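Local atomic coordinates of peptidoglycan-recognition protein LB (Drosophila melanogaster, PDB entry 7NSZ), a protein that hydrolyses the amide bond between N-acetylmuramoyl and L-amino acid residues of bacterial peptidoglycan, a zinc-dependent amidase reaction that degrades this immune elicitor. Residues 150-154 with 155-159. The protein carries 1 engineered substitution. Numbering follows the deposited sequence.
With ZN (zinc ion), chain B.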
loop_
_atom_site.group_PDB
_atom_site.type_symbol
_atom_site.label_atom_id
_atom_site.label_comp_id
_atom_site.label_asym_id
_atom_site.label_seq_id
_atom_site.Cartn_x
_atom_site.Cartn_y
_atom_site.Cartn_z
ATOM N N LYS A 150 -0.991 4.675 13.446
ATOM C CA LYS A 150 -2.297 5.192 13.002
ATOM C C LYS A 150 -2.576 4.716 11.584
ATOM O O LYS A 150 -1.663 4.850 10.703
ATOM C CB LYS A 150 -2.380 6.707 13.068
ATOM C CG LYS A 150 -2.406 7.205 14.505
ATOM C CD LYS A 150 -2.236 8.701 14.638
ATOM C CE LYS A 150 -2.160 9.109 16.088
ATOM N NZ LYS A 150 -0.762 9.081 16.592
ATOM N N LEU A 151 -3.753 4.191 11.342
ATOM C CA LEU A 151 -4.217 3.707 10.031
ATOM C C LEU A 151 -5.075 4.780 9.360
ATOM O O LEU A 151 -6.090 5.234 9.988
ATOM C CB LEU A 151 -4.977 2.377 10.218
ATOM C CG LEU A 151 -5.554 1.781 8.945
ATOM C CD1 LEU A 151 -4.435 1.131 8.130
ATOM C CD2 LEU A 151 -6.624 0.772 9.306
ATOM N N LEU A 152 -4.749 5.115 8.101
ATOM C CA LEU A 152 -5.487 6.150 7.331
ATOM C C LEU A 152 -5.727 5.680 5.911
ATOM O O LEU A 152 -5.010 4.811 5.426
ATOM C CB LEU A 152 -4.652 7.433 7.255
ATOM C CG LEU A 152 -4.236 8.079 8.548
ATOM C CD1 LEU A 152 -3.182 9.164 8.268
ATOM C CD2 LEU A 152 -5.436 8.673 9.290
ATOM N N GLY A 153 -6.749 6.168 5.259
ATOM C CA GLY A 153 -6.857 6.099 3.812
ATOM C C GLY A 153 -6.247 7.341 3.197
ATOM O O GLY A 153 -6.190 8.410 3.810
ATOM N N HIS A 154 -5.795 7.204 1.973
ATOM C CA HIS A 154 -5.228 8.339 1.215
ATOM C C HIS A 154 -6.128 9.572 1.227
ATOM O O HIS A 154 -5.604 10.660 1.420
ATOM C CB HIS A 154 -4.937 7.842 -0.179
ATOM C CG HIS A 154 -4.118 8.727 -1.059
ATOM N ND1 HIS A 154 -3.826 8.386 -2.344
ATOM C CD2 HIS A 154 -3.657 9.984 -0.918
ATOM C CE1 HIS A 154 -3.171 9.372 -2.924
ATOM N NE2 HIS A 154 -3.007 10.336 -2.077
ATOM N N ARG A 155 -7.437 9.364 1.109
ATOM C CA ARG A 155 -8.408 10.490 1.031
ATOM C C ARG A 155 -8.341 11.318 2.313
ATOM O O ARG A 155 -8.881 12.445 2.261
ATOM C CB ARG A 155 -9.806 9.941 0.794
ATOM C CG ARG A 155 -10.314 9.015 1.875
ATOM C CD ARG A 155 -11.829 8.804 1.852
ATOM N NE ARG A 155 -12.216 8.206 0.590
ATOM C CZ ARG A 155 -13.476 8.020 0.199
ATOM N NH1 ARG A 155 -14.450 8.292 1.050
ATOM N NH2 ARG A 155 -13.761 7.531 -0.980
ATOM N N GLN A 156 -7.831 10.870 3.440
ATOM C CA GLN A 156 -7.756 11.665 4.673
ATOM C C GLN A 156 -6.622 12.668 4.637
ATOM O O GLN A 156 -6.638 13.575 5.499
ATOM C CB GLN A 156 -7.637 10.716 5.857
ATOM C CG GLN A 156 -8.903 9.905 6.034
ATOM C CD GLN A 156 -8.749 8.909 7.143
ATOM O OE1 GLN A 156 -8.240 7.788 6.974
ATOM N NE2 GLN A 156 -9.146 9.255 8.350
ATOM N N VAL A 157 -5.692 12.571 3.679
ATOM C CA VAL A 157 -4.511 13.484 3.695
ATOM C C VAL A 157 -4.398 14.267 2.376
ATOM O O VAL A 157 -3.467 15.085 2.320
ATOM C CB VAL A 157 -3.237 12.697 4.073
ATOM C CG1 VAL A 157 -3.485 11.895 5.356
ATOM C CG2 VAL A 157 -2.752 11.746 2.992
ATOM N N ARG A 158 -5.225 13.959 1.384
ATOM C CA ARG A 158 -5.163 14.674 0.091
ATOM C C ARG A 158 -6.521 14.630 -0.535
ATOM O O ARG A 158 -7.398 13.828 -0.179
ATOM C CB ARG A 158 -4.175 14.027 -0.884
ATOM C CG ARG A 158 -2.723 14.293 -0.542
ATOM C CD ARG A 158 -2.354 15.741 -0.649
ATOM N NE ARG A 158 -2.754 16.340 -1.908
ATOM C CZ ARG A 158 -2.823 17.645 -2.109
ATOM N NH1 ARG A 158 -2.451 18.477 -1.143
ATOM N NH2 ARG A 158 -3.282 18.076 -3.270
ATOM N N ASP A 159 -6.711 15.525 -1.497
ATOM C CA ASP A 159 -7.985 15.585 -2.206
ATOM C C ASP A 159 -8.017 14.452 -3.223
ATOM O O ASP A 159 -7.582 14.652 -4.360
ATOM C CB ASP A 159 -8.136 16.974 -2.811
ATOM C CG ASP A 159 -9.333 17.135 -3.709
ATOM O OD1 ASP A 159 -10.348 16.422 -3.498
ATOM O OD2 ASP A 159 -9.250 18.051 -4.567
HETATM ZN ZN ZN B . -4.015 6.449 -3.040
#
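Q156 folds back along the chain and meets G153 twice. Its backbone N donates to G153 O at 3.0 Å, arriving from above the carbonyl plane, and its side-chain OE1 accepts from G153 N at 2.8 Å, this time within the plane of the amide. With CG anti to its own carbonyl carbon (chi1 -67°) and the chain extended beyond it, the amide is carried back over the end of the strand, where OE1 also lies 3.2 Å from L152 CA. L152 CD2 packs against the same amide, while L152 CD1 touches V157 CG1 at 4.0 Å. Next along, H154 O receives V157 N at 3.0 Å in a nearly straight bond and R158 N more weakly. Two successive turns therefore close strand 149-153, which pairs with strand 38-45 on one side and through L151 with H176 and T178 on the other in the Amidase_2 (PGRP) domain, and they do so right at the metal site: ND1 of H154 binds the zinc at 2.1 Å, with H44 and C162 as the other protein ligands. The H154 ring reaches the metal with CG anti to its backbone N (chi1 -169°); V157 CG2 sits at the ring edge, and R158 CB lies obliquely to it. Further out, Q156 NE2 is hydrogen-bonded to T178 O, which fixes the amide from its other end, and R155 NH2 bonds E161 O, in the loop leading to C162. Replaced by alanine, Q156 would probably leave G153 N without its side-chain acceptor and T178 O without this donor, and open a gap beside L152 CD2. F168 of helix 165-171 packs against both R155 and Q156.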